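Local coordinates for DNA topoisomerase 2-associated protein PAT1 (Saccharomyces cerevisiae, PDB 5LMG), which activates mRNA decapping and represses translation in yeast, its C-terminal domain binding directly to the decapping enzyme Dcp2 and the exonuclease Xrn1, at residues 207-212 and 279-284. The protein carries 2 engineered substitutions. Residues are numbered along the deposited sequence; the frame is centred on the assembly and turned at random.
Sequences ITILIS and AFLASL. Engineered in segment 279-284: Ala279 (natural residue Gln).
Thr208 and Phe280 form the closest CA pair between the segments, 5.1 Å apart. Thr208 OG1 lies at the edge of the Phe280 ring, in its plane and 3.4 Å from Phe280 CD1; this hydroxyl is hydrogen-bonded to Leu204 O, one turn earlier, and meets the ring already satisfied. With CG of Phe280 anti to its own backbone N (chi1 166°), CE1 reaches the buried side, where Ile207 CG2 sits 3.7 Å away near the ring plane and Ile211 CD1 approaches obliquely. Ile211 CG2 packs tightly, 3.4 Å from Ser283 O, and also faces Ser283 OG. Leu284 CD1 meets Ile211 CD1 more loosely, at 4.3 Å, and Ile253 from a loop touches Phe280. The axes of the two segments approach to 9.3 Å and their N-to-C directions differ by 29°, a roughly parallel crossing of helices 201-216 and 275-286 within the largely helical Pat1 C-terminal domain, whose family belongs to the TPR clan. No hydrogen bond crosses the contact. Ser283 OG instead turns back to Phe280 O (2.9 Å, tilted 26° from the carbonyl plane), while Thr208 CG2 rests against that OG at 3.6 Å. With an alanine at Ser283, Phe280 O would probably rely on Leu284 N, and a small gap would open beside Thr208 CG2 and Ile211 CG2. Toward the partly exposed margin contact thins: Ser212 OG touches just Ser283 CB, and with Ser212 N grips Thr208 O from opposite faces of its carbonyl plane.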
ATOM      1  N   ILE A 207      -0.127   3.773  -3.831  1.00 39.73           N
ATOM      2  CA  ILE A 207      -0.831   5.044  -4.041  1.00 40.14           C
ATOM      3  C   ILE A 207      -0.585   5.962  -2.828  1.00 43.80           C
ATOM      4  O   ILE A 207      -0.209   7.113  -3.026  1.00 42.58           O
ATOM      5  CB  ILE A 207      -2.338   4.866  -4.402  1.00 43.20           C
ATOM      6  CG1 ILE A 207      -2.501   4.113  -5.743  1.00 44.42           C
ATOM      7  CG2 ILE A 207      -3.069   6.231  -4.469  1.00 44.18           C
ATOM      8  CD1 ILE A 207      -3.864   3.416  -5.953  1.00 46.48           C
ATOM      9  N   THR A 208      -0.711   5.418  -1.590  1.00 40.92           N
ATOM     10  CA  THR A 208      -0.480   6.155  -0.335  1.00 41.07           C
ATOM     11  C   THR A 208       0.920   6.785  -0.300  1.00 45.28           C
ATOM     12  O   THR A 208       1.040   7.952   0.086  1.00 43.94           O
ATOM     13  CB  THR A 208      -0.736   5.275   0.886  1.00 46.14           C
ATOM     14  OG1 THR A 208      -1.998   4.649   0.738  1.00 44.79           O
ATOM     15  CG2 THR A 208      -0.680   6.058   2.217  1.00 45.67           C
ATOM     16  N   ILE A 209       1.959   6.011  -0.704  1.00 41.56           N
ATOM     17  CA  ILE A 209       3.350   6.472  -0.791  1.00 41.22           C
ATOM     18  C   ILE A 209       3.447   7.696  -1.738  1.00 43.35           C
ATOM     19  O   ILE A 209       4.008   8.700  -1.336  1.00 41.86           O
ATOM     20  CB  ILE A 209       4.306   5.326  -1.232  1.00 44.03           C
ATOM     21  CG1 ILE A 209       4.522   4.310  -0.094  1.00 43.44           C
ATOM     22  CG2 ILE A 209       5.651   5.884  -1.748  1.00 44.29           C
ATOM     23  CD1 ILE A 209       4.866   2.943  -0.580  1.00 51.90           C
ATOM     24  N   LEU A 210       2.896   7.599  -2.979  1.00 41.98           N
ATOM     25  CA  LEU A 210       2.909   8.700  -3.952  1.00 42.92           C
ATOM     26  C   LEU A 210       2.183   9.940  -3.435  1.00 45.75           C
ATOM     27  O   LEU A 210       2.743  11.025  -3.537  1.00 44.41           O
ATOM     28  CB  LEU A 210       2.352   8.300  -5.344  1.00 43.35           C
ATOM     29  CG  LEU A 210       3.091   7.228  -6.156  1.00 48.65           C
ATOM     30  CD1 LEU A 210       2.403   7.027  -7.498  1.00 49.69           C
ATOM     31  CD2 LEU A 210       4.562   7.605  -6.400  1.00 51.18           C
ATOM     32  N   ILE A 211       0.958   9.779  -2.868  1.00 43.24           N
ATOM     33  CA  ILE A 211       0.151  10.896  -2.322  1.00 43.90           C
ATOM     34  C   ILE A 211       0.891  11.587  -1.171  1.00 45.97           C
ATOM     35  O   ILE A 211       0.966  12.822  -1.164  1.00 44.84           O
ATOM     36  CB  ILE A 211      -1.279  10.467  -1.875  1.00 47.55           C
ATOM     37  CG1 ILE A 211      -2.153   9.993  -3.046  1.00 47.96           C
ATOM     38  CG2 ILE A 211      -1.986  11.583  -1.073  1.00 49.74           C
ATOM     39  CD1 ILE A 211      -3.478   9.279  -2.529  1.00 53.22           C
ATOM     40  N   SER A 212       1.395  10.788  -0.187  1.00 41.90           N
ATOM     41  CA  SER A 212       2.141  11.281   0.980  1.00 42.20           C
ATOM     42  C   SER A 212       3.410  12.050   0.579  1.00 47.30           C
ATOM     43  O   SER A 212       3.677  13.109   1.149  1.00 47.07           O
ATOM     44  CB  SER A 212       2.477  10.145   1.936  1.00 44.81           C
ATOM     45  OG  SER A 212       1.278   9.538   2.387  1.00 52.04           O
ATOM     46  N   ALA A 279      -4.786   4.600   6.676  1.00 39.65           N
ATOM     47  CA  ALA A 279      -3.591   5.392   6.329  1.00 39.00           C
ATOM     48  C   ALA A 279      -3.772   5.984   4.925  1.00 40.28           C
ATOM     49  O   ALA A 279      -3.485   7.165   4.718  1.00 37.86           O
ATOM     50  CB  ALA A 279      -2.333   4.541   6.407  1.00 39.20           C
ATOM     51  N   PHE A 280      -4.308   5.188   3.985  1.00 36.77           N
ATOM     52  CA  PHE A 280      -4.625   5.668   2.644  1.00 36.83           C
ATOM     53  C   PHE A 280      -5.677   6.793   2.709  1.00 39.09           C
ATOM     54  O   PHE A 280      -5.477   7.831   2.080  1.00 36.54           O
ATOM     55  CB  PHE A 280      -5.127   4.529   1.729  1.00 38.86           C
ATOM     56  CG  PHE A 280      -5.774   5.033   0.451  1.00 40.22           C
ATOM     57  CD1 PHE A 280      -4.996   5.466  -0.622  1.00 42.72           C
ATOM     58  CD2 PHE A 280      -7.160   5.100   0.333  1.00 41.49           C
ATOM     59  CE1 PHE A 280      -5.591   5.947  -1.794  1.00 43.65           C
ATOM     60  CE2 PHE A 280      -7.755   5.605  -0.828  1.00 44.65           C
ATOM     61  CZ  PHE A 280      -6.967   6.015  -1.894  1.00 43.35           C
ATOM     62  N   LEU A 281      -6.784   6.574   3.472  1.00 36.95           N
ATOM     63  CA  LEU A 281      -7.883   7.541   3.607  1.00 37.26           C
ATOM     64  C   LEU A 281      -7.407   8.840   4.240  1.00 40.97           C
ATOM     65  O   LEU A 281      -7.891   9.891   3.860  1.00 39.42           O
ATOM     66  CB  LEU A 281      -9.066   6.955   4.396  1.00 37.19           C
ATOM     67  CG  LEU A 281      -9.914   5.885   3.701  1.00 40.51           C
ATOM     68  CD1 LEU A 281     -10.864   5.221   4.689  1.00 40.18           C
ATOM     69  CD2 LEU A 281     -10.722   6.474   2.522  1.00 41.71           C
ATOM     70  N   ALA A 282      -6.448   8.757   5.196  1.00 38.43           N
ATOM     71  CA  ALA A 282      -5.861   9.909   5.878  1.00 38.00           C
ATOM     72  C   ALA A 282      -5.046  10.727   4.871  1.00 41.25           C
ATOM     73  O   ALA A 282      -5.202  11.947   4.826  1.00 40.13           O
ATOM     74  CB  ALA A 282      -4.979   9.451   7.035  1.00 39.10           C
ATOM     75  N   SER A 283      -4.238  10.063   4.015  1.00 38.03           N
ATOM     76  CA  SER A 283      -3.441  10.783   3.011  1.00 38.27           C
ATOM     77  C   SER A 283      -4.316  11.392   1.910  1.00 41.56           C
ATOM     78  O   SER A 283      -4.043  12.518   1.475  1.00 40.25           O
ATOM     79  CB  SER A 283      -2.333   9.907   2.435  1.00 42.02           C
ATOM     80  OG  SER A 283      -2.869   8.900   1.595  1.00 56.03           O
ATOM     81  N   LEU A 284      -5.401  10.686   1.510  1.00 38.35           N
ATOM     82  CA  LEU A 284      -6.354  11.173   0.496  1.00 37.97           C
ATOM     83  C   LEU A 284      -7.074  12.423   1.024  1.00 42.11           C
ATOM     84  O   LEU A 284      -7.095  13.443   0.329  1.00 42.13           O
ATOM     85  CB  LEU A 284      -7.353  10.054   0.100  1.00 37.94           C
ATOM     86  CG  LEU A 284      -8.326  10.324  -1.077  1.00 42.15           C
ATOM     87  CD1 LEU A 284      -7.604  10.398  -2.437  1.00 41.27           C
ATOM     88  CD2 LEU A 284      -9.429   9.278  -1.107  1.00 41.44           C
TER